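Local coordinates for cellobiose 2-epimerase (PDB 3VW5), which catalyses the reversible epimerization of cellobiose to 4-O-beta-D-glucopyranosyl-D-mannose, inverting an unmodified sugar at carbon 2, at residues N222-V226 with I238-D244; S275-Q279 with D322-S328; L283-A287 with S331-N335; E308-G312 with M378-V382; I314-Q318 with V382-V387. The protein carries 2 engineered substitutions. One frame throughout, in Å; residues are numbered along the deposited sequence.

How the contacts relate
Contacts 2, 3, 4 and 5 form one connected set on helices 303-318 and 323-340 of the (alpha/alpha)6 barrel, whereas contact 1 joins them through helix 261-281. Contacts 4 and 5 both pair helix 303-318 with helix 373-385, share V382, and have centres about 8 Å apart. Contacts 2 and 3, about 11 Å apart between centres, follow helix 323-340 past helix 261-281 and then the strand next after it in the chain. Contact 1 closes before the others open; the segments of contacts 2 to 5 alternate along the chain. Contacts 1 and 3 reach the same antiparallel sheet. Contacts 2 to 5 join segments more than 40 residues apart, while contact 1 spans 12.

Contact 1 of 5, residues N222-V226 with I238-D244; sequences NALKV and IHSYGHD
A223 sets its CB methyl over one face of the H239 imidazole, offset toward the rim: CB is 3.6 Å from the ring centroid and 28° off the normal, a CH-pi contact. Y241 CD1 lies over the centre of the opposite face. From there H239 NE2 donates to D244 OD1 at 2.6 Å, reaching the oxygen from above the carboxylate plane. L224 runs past D244 in the opposite direction, its CB, CG and CD1 all beside OD2, while L224 N makes a weak hydrogen bond of 3.5 Å to D244 OD1. V226 has CG1 anti to the backbone N (chi1 180°), which turns CG2 against the carbonyl oxygen of I238; V226 CG2 also lies 4.1 Å from I238 CG2.

Waters complete the join between strand 223-228 and the 238-240 strand with its helix. One donates to N222 O and to D244 OD1, the latter at 2.9 Å; another accepts from V226 N and donates to I238 O. A third accepts from S240 N at 2.6 Å, with L224 O and D244 OD2 in bonding distance, though its protons cannot serve every acceptor nearby. S240 is the N-cap of helix 241-258, and its OG pairs with H243 ND1 at 2.8 Å.

Two strands of different sheets thus meet without a direct backbone-to-backbone hydrogen bond. The chemistry implies that the buried D244 carboxylate is paid for by donors from H239 and ordered water, with L224 N adding a weak one, and the NE2-OD1 bond, with A223 and Y241 on the two faces, is likely to hold the H239 ring in its rotation.

Contact 2 of 5, residues S275-Q279 with D322-S328; sequences SHNIQ and DEKFLES
D322 brings OD2 to the edge of the H276 imidazole, 3.8 Å from CE1, where helix 323-340 begins to pack on helix 261-281 in the (alpha/alpha)6 barrel. The short helical segments approach to 11.5 Å between axes at an angle of 49°, and long side chains bridge the distance. D322 is the N-cap of its helix: OD1 accepts from K324 N at 3.0 Å, and OD2 forms a long salt bridge with K324 NZ.

K324 then lays its aliphatic chain over the end of Q279, with CG 3.5 Å from Q279 CD. Q279 reaches it because its CG stands anti to the backbone N (chi1 -178°) and the chain stays extended beyond.

F325 supplies the aromatic part. Its CZ sits over the centre of one face of the H276 ring; the ring centroids are 4.5 Å apart and the planes inclined to each other. S275 CB touches F325 CZ at 4.0 Å. Nearer the base of the ring, F325 CD1 lies 3.6 Å from Q279 CD, the amide and ring planes only 13° apart. A316 of helix 303-318 also packs on F325, so this phenyl joins three helices.

One turn later, S328 faces Q279 where the CA atoms of the two segments come nearest, and S328 OG lies 3.7 Å from Q279 CG.

Contact 3 of 5, residues L283-A287 with S331-N335; sequences LEDGA and SVWEN
G286 presents its carbonyl oxygen to S331 at the tip of a beta hairpin, whose type I' turn from E284 to A287 links strands 283-284 and 287-293 and rests on helix 323-340.

Polar contacts centre on G286 O. S331 OG donates to G286 O at 3.1 Å, arriving almost at right angles to the C=O bond (100°) and tilted 15° from the carbonyl plane. G286 O also lies 3.6 Å from V332 CA, a CA-H...O contact. N335 ND2 is near the same oxygen, but its angle is too poor for a bond; the amide of N335 instead donates from ND2 to S331 O at 2.7 Å, coming from the face of that carbonyl opposite to the one N335 N uses. With an alanine in place of N335, S331 O would probably lose one of its two donors and a gap would open beside the G286 carbonyl.

The backbone of G286 has phi of 78°, and a CB on it would point at the helix toward S331 OG.

Apolar contacts flank these. A287 CB lies 4.4 Å from N335 CB, and V310 and Q306 of helix 303-318 also pack on V332. L283 CD1 meets V332 CG2 at 3.9 Å.

Contact 4 of 5, residues E308-G312 with M378-V382; sequences EAVVG and MCMEV
E381 brings the flat group among the residues that touch, yet its carboxylate plays no part across this contact: OE1 is bound by R385 and OE2 by R253, both in salt bridges. What E381 offers V311 is the aliphatic start of its chain, with CB 4.1 Å from V311 CG2 and the two side chains crossing at about a right angle. The W249 indole of helix 241-258 packs on both V311 and E381.

The rest is apolar packing without hydrogen bonds. M378 extends CG anti to its backbone N (chi1 179°) and bends beyond it, so that CG lies 3.7 Å from V310 CG1 and SD comes 3.8 Å from V310 CB. V311 CG2 meets the base of the same residue, 3.7 Å from M378 CA, so the methionine is touched by two successive valines: V310 at CG and SD, V311 at CA, CB and CG. An alanine in place of this methionine would remove CG and SD, and is likely to open a gap against V310 and leave V310 CB and CG2 without the sulfur they rest on. One turn on, V382 CG2 touches V310 CG1 at 3.9 Å. V332 and I336 of helix 323-340 also pack on V310.

The geometry is that of two helices laid side by side in the same sense: axes 9.4 Å apart, N-to-C directions only 16° apart, and V311 and M378 the closest pair of CA atoms. Such near-parallel neighbours, meeting through buried small and flexible apolar side chains, are consistent with the inner helices of an (alpha/alpha)6 barrel.

Contact 5 of 5, residues I314-Q318 with V382-V387; sequences INAYQ and VITRGV
The C-terminal ends of helices 303-318 and 373-385 are clasped together here, with R385 reaching across to N315 and Q318. Its chain is extended from CG to NE, which carries the guanidinium alongside the last turn of helix 303-318. There NH1 makes two hydrogen bonds. R385 NH1 to N315 OD1 is 2.9 Å, in the carbonyl plane and on a lone pair; R385 NH1 to Q318 OE1 is 2.7 Å, nearly along the C=O axis. Both oxygens lie close to the guanidinium plane at its edge, while the amide planes are turned against it by 84° for N315 and 47° for Q318. A water donates to N315 OD1 and accepts from R385 NH2 at 3.0 Å. The other end of the N315 amide is held too, as ND2 donates to D252.

Apolar contacts adjoin these bonds. I314 CG2 packs on V387 CG1 at 3.6 Å and on R385 CD at 3.9 Å, and I314 CD1 touches V382 CG2 at 4.0 Å. V387 CG2 also lies 4.2 Å from Y317 CD2, meeting that ring obliquely. V387 can come back to these residues because G386, of positive phi (43°), ends the helical conformation just before it; L326 of helix 323-340 packs on V387 as well.

The contact joins the last turn of helix 373-385 and the tail beyond it to helix 303-318, neighbouring helices of the (alpha/alpha)6 barrel.

Contact 1 of 5, residues N222-V226 with I238-D244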
# COMPACT_ATOMS: atom_id res chain seq x y z
N ASN A 222 1.42 4.68 -22.06
CA ASN A 222 1.72 5.17 -20.72
C ASN A 222 0.99 4.43 -19.62
O ASN A 222 0.87 4.94 -18.51
CB ASN A 222 1.44 6.67 -20.60
CG ASN A 222 1.96 7.46 -21.79
OD1 ASN A 222 1.18 8.03 -22.55
ND2 ASN A 222 3.28 7.48 -21.96
N ALA A 223 0.50 3.23 -19.92
CA ALA A 223 -0.13 2.38 -18.91
C ALA A 223 0.87 1.41 -18.28
O ALA A 223 1.94 1.15 -18.84
CB ALA A 223 -1.27 1.61 -19.51
N LEU A 224 0.52 0.88 -17.11
CA LEU A 224 1.25 -0.23 -16.51
C LEU A 224 0.47 -1.50 -16.74
O LEU A 224 -0.74 -1.54 -16.50
CB LEU A 224 1.39 -0.02 -15.01
CG LEU A 224 2.13 1.24 -14.58
CD1 LEU A 224 2.17 1.33 -13.07
CD2 LEU A 224 3.54 1.22 -15.16
N LYS A 225 1.15 -2.55 -17.19
CA LYS A 225 0.50 -3.84 -17.29
C LYS A 225 0.29 -4.39 -15.87
O LYS A 225 1.01 -4.02 -14.94
CB LYS A 225 1.33 -4.80 -18.13
CG LYS A 225 1.51 -4.36 -19.57
CD LYS A 225 2.56 -5.21 -20.26
CE LYS A 225 3.22 -4.48 -21.42
NZ LYS A 225 4.14 -3.38 -20.98
N VAL A 226 -0.69 -5.28 -15.69
CA VAL A 226 -1.06 -5.72 -14.35
C VAL A 226 -0.70 -7.17 -14.05
O VAL A 226 -0.09 -7.46 -13.02
CB VAL A 226 -2.57 -5.48 -14.06
CG1 VAL A 226 -2.94 -5.94 -12.66
CG2 VAL A 226 -2.93 -4.01 -14.26
N ILE A 238 -6.08 -5.57 -18.13
CA ILE A 238 -6.57 -4.71 -17.07
C ILE A 238 -5.71 -3.47 -16.94
O ILE A 238 -4.48 -3.53 -16.94
CB ILE A 238 -6.66 -5.47 -15.74
CG1 ILE A 238 -7.74 -6.54 -15.84
CG2 ILE A 238 -6.98 -4.53 -14.60
CD1 ILE A 238 -7.63 -7.57 -14.77
N HIS A 239 -6.37 -2.32 -16.87
CA HIS A 239 -5.67 -1.10 -16.50
C HIS A 239 -6.19 -0.63 -15.14
O HIS A 239 -7.33 -0.17 -15.02
CB HIS A 239 -5.82 -0.03 -17.58
CG HIS A 239 -4.88 1.12 -17.41
ND1 HIS A 239 -4.68 2.07 -18.38
CD2 HIS A 239 -4.08 1.46 -16.37
CE1 HIS A 239 -3.79 2.95 -17.95
NE2 HIS A 239 -3.42 2.61 -16.73
N SER A 240 -5.36 -0.79 -14.12
CA SER A 240 -5.74 -0.35 -12.78
C SER A 240 -5.22 1.06 -12.55
O SER A 240 -4.05 1.27 -12.22
CB SER A 240 -5.24 -1.33 -11.72
OG SER A 240 -5.32 -0.79 -10.41
N TYR A 241 -6.09 2.04 -12.76
CA TYR A 241 -5.75 3.44 -12.57
C TYR A 241 -5.11 3.74 -11.20
O TYR A 241 -4.19 4.57 -11.10
CB TYR A 241 -7.01 4.29 -12.73
CG TYR A 241 -7.77 4.07 -14.01
CD1 TYR A 241 -7.10 3.95 -15.23
CD2 TYR A 241 -9.17 4.00 -14.02
CE1 TYR A 241 -7.79 3.76 -16.41
CE2 TYR A 241 -9.87 3.81 -15.19
CZ TYR A 241 -9.18 3.69 -16.39
OH TYR A 241 -9.89 3.52 -17.56
N GLY A 242 -5.61 3.09 -10.16
CA GLY A 242 -5.12 3.27 -8.81
C GLY A 242 -3.65 2.91 -8.67
O GLY A 242 -2.85 3.70 -8.19
N HIS A 243 -3.29 1.71 -9.11
CA HIS A 243 -1.89 1.31 -9.07
C HIS A 243 -1.00 2.20 -9.93
O HIS A 243 0.15 2.43 -9.60
CB HIS A 243 -1.73 -0.15 -9.47
CG HIS A 243 -2.25 -1.10 -8.45
ND1 HIS A 243 -3.44 -1.78 -8.61
CD2 HIS A 243 -1.76 -1.49 -7.25
CE1 HIS A 243 -3.65 -2.55 -7.56
NE2 HIS A 243 -2.65 -2.39 -6.72
N ASP A 244 -1.54 2.71 -11.03
CA ASP A 244 -0.75 3.56 -11.90
C ASP A 244 -0.31 4.81 -11.19
O ASP A 244 0.89 5.10 -11.10
CB ASP A 244 -1.53 3.92 -13.16
CG ASP A 244 -1.32 2.92 -14.28
OD1 ASP A 244 -1.27 3.35 -15.45
OD2 ASP A 244 -1.20 1.70 -13.99
O HOH W 1 -1.34 5.61 -17.32
O HOH W 2 -2.75 -0.84 -14.47
O HOH W 3 -2.58 -5.37 -17.69

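Contact 2 of 5, residues S275-Q279 with D322-S328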
# COMPACT_ATOMS: atom_id res chain seq x y z
N SER A 275 1.40 10.01 -15.01
CA SER A 275 0.57 10.99 -14.33
C SER A 275 -0.36 11.73 -15.28
O SER A 275 -1.55 11.88 -15.00
CB SER A 275 1.43 12.00 -13.60
OG SER A 275 1.80 11.50 -12.34
N HIS A 276 0.19 12.22 -16.39
CA HIS A 276 -0.65 12.98 -17.31
C HIS A 276 -1.72 12.09 -17.87
O HIS A 276 -2.87 12.50 -17.97
CB HIS A 276 0.16 13.63 -18.45
CG HIS A 276 0.80 14.93 -18.06
ND1 HIS A 276 0.07 16.09 -17.90
CD2 HIS A 276 2.10 15.24 -17.77
CE1 HIS A 276 0.90 17.07 -17.53
NE2 HIS A 276 2.14 16.58 -17.46
N ASN A 277 -1.34 10.87 -18.22
CA ASN A 277 -2.29 9.91 -18.76
C ASN A 277 -3.47 9.67 -17.81
O ASN A 277 -4.62 9.75 -18.23
CB ASN A 277 -1.63 8.59 -19.10
CG ASN A 277 -2.47 7.77 -20.06
OD1 ASN A 277 -2.89 8.27 -21.10
ND2 ASN A 277 -2.74 6.51 -19.70
N ILE A 278 -3.18 9.38 -16.54
CA ILE A 278 -4.21 9.10 -15.55
C ILE A 278 -5.15 10.29 -15.34
O ILE A 278 -6.37 10.12 -15.24
CB ILE A 278 -3.58 8.65 -14.21
CG1 ILE A 278 -3.02 7.25 -14.38
CG2 ILE A 278 -4.64 8.64 -13.09
CD1 ILE A 278 -4.08 6.24 -14.78
N GLN A 279 -4.58 11.48 -15.28
CA GLN A 279 -5.36 12.71 -15.15
C GLN A 279 -6.32 12.92 -16.32
O GLN A 279 -7.45 13.39 -16.13
CB GLN A 279 -4.42 13.90 -14.99
CG GLN A 279 -5.12 15.22 -14.80
CD GLN A 279 -4.15 16.36 -14.67
OE1 GLN A 279 -4.17 17.10 -13.68
NE2 GLN A 279 -3.29 16.53 -15.68
N ASP A 322 3.23 22.12 -13.13
CA ASP A 322 1.90 22.24 -13.73
C ASP A 322 0.79 22.29 -12.66
O ASP A 322 0.65 21.38 -11.84
CB ASP A 322 1.66 21.11 -14.72
CG ASP A 322 0.40 21.31 -15.56
OD1 ASP A 322 -0.50 22.07 -15.12
OD2 ASP A 322 0.30 20.70 -16.66
N GLU A 323 0.01 23.36 -12.67
CA GLU A 323 -0.93 23.60 -11.58
C GLU A 323 -2.20 22.77 -11.69
O GLU A 323 -2.90 22.55 -10.70
CB GLU A 323 -1.25 25.10 -11.47
CG GLU A 323 -0.29 25.82 -10.50
CD GLU A 323 -0.07 27.28 -10.85
OE1 GLU A 323 -0.81 27.83 -11.71
OE2 GLU A 323 0.87 27.89 -10.26
N LYS A 324 -2.47 22.28 -12.89
CA LYS A 324 -3.67 21.47 -13.08
C LYS A 324 -3.59 20.18 -12.26
O LYS A 324 -4.62 19.65 -11.84
CB LYS A 324 -3.97 21.27 -14.58
CG LYS A 324 -4.20 19.85 -15.07
CD LYS A 324 -4.26 19.77 -16.63
CE LYS A 324 -2.84 19.84 -17.30
NZ LYS A 324 -2.79 19.49 -18.79
N PHE A 325 -2.38 19.72 -11.97
CA PHE A 325 -2.19 18.55 -11.11
C PHE A 325 -2.67 18.85 -9.69
O PHE A 325 -3.35 18.03 -9.03
CB PHE A 325 -0.73 18.10 -11.08
CG PHE A 325 -0.31 17.29 -12.28
CD1 PHE A 325 -1.08 16.24 -12.75
CD2 PHE A 325 0.88 17.57 -12.94
CE1 PHE A 325 -0.68 15.49 -13.85
CE2 PHE A 325 1.29 16.82 -14.04
CZ PHE A 325 0.51 15.78 -14.50
N LEU A 326 -2.33 20.05 -9.23
CA LEU A 326 -2.76 20.57 -7.94
C LEU A 326 -4.28 20.65 -7.83
O LEU A 326 -4.87 20.21 -6.85
CB LEU A 326 -2.17 21.95 -7.74
CG LEU A 326 -1.57 22.15 -6.37
CD1 LEU A 326 -1.34 20.80 -5.70
CD2 LEU A 326 -0.27 22.93 -6.50
N GLU A 327 -4.91 21.26 -8.83
CA GLU A 327 -6.37 21.33 -8.88
C GLU A 327 -6.99 19.94 -8.83
O GLU A 327 -7.94 19.70 -8.08
CB GLU A 327 -6.85 22.09 -10.11
CG GLU A 327 -7.10 23.59 -9.85
CD GLU A 327 -6.12 24.50 -10.58
OE1 GLU A 327 -5.31 25.17 -9.88
OE2 GLU A 327 -6.15 24.56 -11.85
N SER A 328 -6.44 19.00 -9.60
CA SER A 328 -6.93 17.63 -9.56
C SER A 328 -6.86 17.05 -8.15
O SER A 328 -7.82 16.45 -7.66
CB SER A 328 -6.16 16.74 -10.53
OG SER A 328 -6.37 17.16 -11.86

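Contact 3 of 5, residues L283-A287 with S331-N335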
# COMPACT_ATOMS: atom_id res chain seq x y z
N LEU A 283 -9.66 10.62 -14.44
CA LEU A 283 -10.32 11.64 -13.63
C LEU A 283 -11.63 12.04 -14.29
O LEU A 283 -11.65 12.47 -15.45
CB LEU A 283 -9.40 12.84 -13.45
CG LEU A 283 -9.77 13.88 -12.37
CD1 LEU A 283 -9.87 13.23 -10.99
CD2 LEU A 283 -8.75 15.02 -12.39
N GLU A 284 -12.74 11.90 -13.57
CA GLU A 284 -14.04 12.13 -14.16
C GLU A 284 -15.03 12.53 -13.07
O GLU A 284 -15.17 11.84 -12.05
CB GLU A 284 -14.53 10.88 -14.89
CG GLU A 284 -15.92 11.01 -15.51
CD GLU A 284 -16.29 9.81 -16.37
OE1 GLU A 284 -17.50 9.62 -16.67
OE2 GLU A 284 -15.36 9.07 -16.77
N ASP A 285 -15.70 13.65 -13.29
CA ASP A 285 -16.61 14.20 -12.30
C ASP A 285 -15.82 14.39 -11.02
O ASP A 285 -16.33 14.19 -9.91
CB ASP A 285 -17.81 13.27 -12.09
CG ASP A 285 -19.04 13.99 -11.54
OD1 ASP A 285 -19.95 13.30 -11.00
OD2 ASP A 285 -19.08 15.24 -11.63
N GLY A 286 -14.55 14.76 -11.19
CA GLY A 286 -13.71 15.20 -10.09
C GLY A 286 -13.15 14.13 -9.18
O GLY A 286 -12.55 14.43 -8.14
N ALA A 287 -13.35 12.87 -9.56
CA ALA A 287 -12.83 11.73 -8.79
C ALA A 287 -12.20 10.71 -9.75
O ALA A 287 -12.43 10.76 -10.97
CB ALA A 287 -13.92 11.08 -7.93
N SER A 331 -9.57 18.42 -6.15
CA SER A 331 -10.81 17.87 -6.63
C SER A 331 -11.04 16.50 -5.99
O SER A 331 -12.11 16.24 -5.43
CB SER A 331 -10.75 17.78 -8.16
OG SER A 331 -12.00 17.43 -8.70
N VAL A 332 -10.03 15.64 -6.05
CA VAL A 332 -10.17 14.31 -5.48
C VAL A 332 -10.40 14.40 -3.98
O VAL A 332 -11.27 13.72 -3.42
CB VAL A 332 -8.94 13.43 -5.77
CG1 VAL A 332 -9.02 12.12 -5.01
CG2 VAL A 332 -8.83 13.19 -7.25
N TRP A 333 -9.63 15.24 -3.32
CA TRP A 333 -9.83 15.46 -1.89
C TRP A 333 -11.24 16.00 -1.57
O TRP A 333 -11.92 15.49 -0.67
CB TRP A 333 -8.75 16.37 -1.33
CG TRP A 333 -9.04 16.87 0.03
CD1 TRP A 333 -9.17 18.17 0.42
CD2 TRP A 333 -9.25 16.08 1.21
NE1 TRP A 333 -9.43 18.24 1.76
CE2 TRP A 333 -9.49 16.97 2.27
CE3 TRP A 333 -9.24 14.70 1.46
CZ2 TRP A 333 -9.73 16.53 3.57
CZ3 TRP A 333 -9.47 14.27 2.76
CH2 TRP A 333 -9.72 15.19 3.80
N GLU A 334 -11.67 17.03 -2.30
CA GLU A 334 -13.00 17.58 -2.10
C GLU A 334 -14.05 16.47 -2.15
O GLU A 334 -14.98 16.43 -1.34
CB GLU A 334 -13.32 18.70 -3.10
CG GLU A 334 -12.52 19.99 -2.88
CD GLU A 334 -12.82 20.68 -1.55
OE1 GLU A 334 -11.90 21.35 -0.99
OE2 GLU A 334 -13.98 20.57 -1.06
N ASN A 335 -13.87 15.54 -3.09
CA ASN A 335 -14.82 14.45 -3.25
C ASN A 335 -14.66 13.32 -2.23
O ASN A 335 -15.63 12.63 -1.92
CB ASN A 335 -14.83 13.94 -4.68
CG ASN A 335 -15.45 14.95 -5.63
OD1 ASN A 335 -16.66 14.96 -5.84
ND2 ASN A 335 -14.62 15.82 -6.20

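Contact 4 of 5, residues E308-G312 with M378-V382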
# COMPACT_ATOMS: atom_id res chain seq x y z
N GLU A 308 -4.48 7.52 -3.09
CA GLU A 308 -3.26 7.48 -3.90
C GLU A 308 -3.25 8.54 -5.00
O GLU A 308 -2.19 9.06 -5.35
CB GLU A 308 -3.02 6.09 -4.50
CG GLU A 308 -2.82 5.00 -3.46
CD GLU A 308 -1.65 5.28 -2.52
OE1 GLU A 308 -0.66 5.89 -2.97
OE2 GLU A 308 -1.74 4.88 -1.33
N ALA A 309 -4.42 8.87 -5.53
CA ALA A 309 -4.48 9.91 -6.56
C ALA A 309 -4.11 11.30 -6.00
O ALA A 309 -3.47 12.11 -6.69
CB ALA A 309 -5.82 9.92 -7.25
N VAL A 310 -4.49 11.57 -4.75
CA VAL A 310 -4.13 12.82 -4.08
C VAL A 310 -2.61 12.98 -4.01
O VAL A 310 -2.06 13.99 -4.46
CB VAL A 310 -4.76 12.94 -2.68
CG1 VAL A 310 -4.17 14.11 -1.92
CG2 VAL A 310 -6.25 13.12 -2.81
N VAL A 311 -1.92 11.97 -3.47
CA VAL A 311 -0.46 11.99 -3.40
C VAL A 311 0.18 12.08 -4.80
O VAL A 311 1.05 12.92 -5.04
CB VAL A 311 0.10 10.75 -2.70
CG1 VAL A 311 1.62 10.86 -2.60
CG2 VAL A 311 -0.53 10.58 -1.33
N GLY A 312 -0.22 11.19 -5.70
CA GLY A 312 0.40 11.11 -7.01
C GLY A 312 0.29 12.38 -7.82
O GLY A 312 1.20 12.76 -8.55
N MET A 378 -1.71 9.11 2.81
CA MET A 378 -2.05 10.34 2.08
C MET A 378 -2.02 11.57 2.99
O MET A 378 -1.49 12.63 2.63
CB MET A 378 -3.43 10.22 1.44
CG MET A 378 -3.88 11.46 0.68
SD MET A 378 -5.66 11.67 0.81
CE MET A 378 -5.86 11.93 2.58
N CYS A 379 -2.58 11.44 4.18
CA CYS A 379 -2.60 12.55 5.11
C CYS A 379 -1.16 12.97 5.42
O CYS A 379 -0.80 14.15 5.25
CB CYS A 379 -3.39 12.20 6.37
SG CYS A 379 -5.13 11.81 6.02
N MET A 380 -0.34 11.99 5.81
CA MET A 380 1.05 12.26 6.15
C MET A 380 1.87 12.79 4.99
O MET A 380 2.70 13.68 5.18
CB MET A 380 1.70 11.03 6.76
CG MET A 380 0.93 10.57 7.97
SD MET A 380 1.62 9.17 8.83
CE MET A 380 0.26 7.99 8.74
N GLU A 381 1.64 12.27 3.80
CA GLU A 381 2.42 12.70 2.65
C GLU A 381 2.10 14.14 2.29
O GLU A 381 2.97 14.88 1.83
CB GLU A 381 2.18 11.78 1.45
CG GLU A 381 3.01 10.50 1.44
CD GLU A 381 4.49 10.72 1.09
OE1 GLU A 381 4.82 11.68 0.34
OE2 GLU A 381 5.34 9.91 1.56
N VAL A 382 0.85 14.52 2.50
CA VAL A 382 0.36 15.85 2.14
C VAL A 382 0.95 16.84 3.11
O VAL A 382 1.50 17.88 2.71
CB VAL A 382 -1.18 15.93 2.23
CG1 VAL A 382 -1.64 17.39 2.28
CG2 VAL A 382 -1.84 15.19 1.07

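Contact 5 of 5, residues I314-Q318 with V382-V387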
# COMPACT_ATOMS: atom_id res chain seq x y z
N ILE A 314 -0.08 15.48 -6.48
CA ILE A 314 0.74 16.48 -5.81
C ILE A 314 2.19 16.27 -6.21
O ILE A 314 2.90 17.22 -6.57
CB ILE A 314 0.57 16.42 -4.28
CG1 ILE A 314 -0.83 16.92 -3.91
CG2 ILE A 314 1.67 17.21 -3.58
CD1 ILE A 314 -1.13 16.89 -2.43
N ASN A 315 2.62 15.01 -6.16
CA ASN A 315 3.94 14.61 -6.62
C ASN A 315 4.20 15.02 -8.07
O ASN A 315 5.30 15.47 -8.41
CB ASN A 315 4.10 13.10 -6.48
CG ASN A 315 5.51 12.64 -6.78
OD1 ASN A 315 6.41 12.78 -5.95
ND2 ASN A 315 5.71 12.09 -7.97
N ALA A 316 3.19 14.87 -8.92
CA ALA A 316 3.32 15.24 -10.33
C ALA A 316 3.51 16.75 -10.46
O ALA A 316 4.30 17.21 -11.29
CB ALA A 316 2.13 14.76 -11.15
N TYR A 317 2.79 17.51 -9.64
CA TYR A 317 3.00 18.95 -9.58
C TYR A 317 4.45 19.23 -9.18
O TYR A 317 5.18 19.93 -9.89
CB TYR A 317 2.03 19.62 -8.60
CG TYR A 317 2.36 21.07 -8.33
CD1 TYR A 317 2.09 22.04 -9.29
CD2 TYR A 317 2.96 21.46 -7.14
CE1 TYR A 317 2.40 23.38 -9.07
CE2 TYR A 317 3.27 22.80 -6.90
CZ TYR A 317 2.99 23.75 -7.86
OH TYR A 317 3.30 25.09 -7.65
N GLN A 318 4.87 18.65 -8.06
CA GLN A 318 6.23 18.85 -7.57
C GLN A 318 7.32 18.57 -8.61
O GLN A 318 8.38 19.20 -8.57
CB GLN A 318 6.48 18.03 -6.31
CG GLN A 318 5.73 18.54 -5.11
CD GLN A 318 6.05 17.76 -3.85
OE1 GLN A 318 5.97 16.53 -3.81
NE2 GLN A 318 6.42 18.47 -2.79
N VAL A 382 0.85 14.52 2.50
CA VAL A 382 0.36 15.85 2.14
C VAL A 382 0.95 16.84 3.11
O VAL A 382 1.50 17.88 2.71
CB VAL A 382 -1.18 15.93 2.23
CG1 VAL A 382 -1.64 17.39 2.28
CG2 VAL A 382 -1.84 15.19 1.07
N ILE A 383 0.85 16.49 4.39
CA ILE A 383 1.43 17.27 5.46
C ILE A 383 2.91 17.50 5.19
O ILE A 383 3.40 18.63 5.21
CB ILE A 383 1.26 16.54 6.81
CG1 ILE A 383 -0.17 16.72 7.33
CG2 ILE A 383 2.28 17.05 7.82
CD1 ILE A 383 -0.49 15.89 8.53
N THR A 384 3.61 16.41 4.89
CA THR A 384 5.06 16.41 4.79
C THR A 384 5.60 17.16 3.57
O THR A 384 6.68 17.74 3.63
CB THR A 384 5.58 14.96 4.79
OG1 THR A 384 5.91 14.58 6.13
CG2 THR A 384 6.79 14.82 3.89
N ARG A 385 4.86 17.15 2.46
CA ARG A 385 5.29 17.82 1.24
C ARG A 385 5.00 19.32 1.29
O ARG A 385 5.52 20.10 0.50
CB ARG A 385 4.59 17.21 0.02
CG ARG A 385 4.97 15.77 -0.24
CD ARG A 385 4.15 15.19 -1.35
NE ARG A 385 4.37 13.76 -1.46
CZ ARG A 385 5.01 13.17 -2.47
NH1 ARG A 385 5.47 13.90 -3.49
NH2 ARG A 385 5.16 11.85 -2.47
N GLY A 386 4.14 19.70 2.23
CA GLY A 386 3.71 21.07 2.39
C GLY A 386 3.38 21.86 1.13
O GLY A 386 3.67 23.05 1.07
N VAL A 387 2.78 21.24 0.12
CA VAL A 387 2.18 22.06 -0.92
C VAL A 387 0.68 22.19 -0.67
O VAL A 387 -0.01 21.21 -0.49
CB VAL A 387 2.52 21.63 -2.37
CG1 VAL A 387 3.20 20.30 -2.39
CG2 VAL A 387 1.30 21.67 -3.26
O HOH W 4 7.34 10.74 -4.22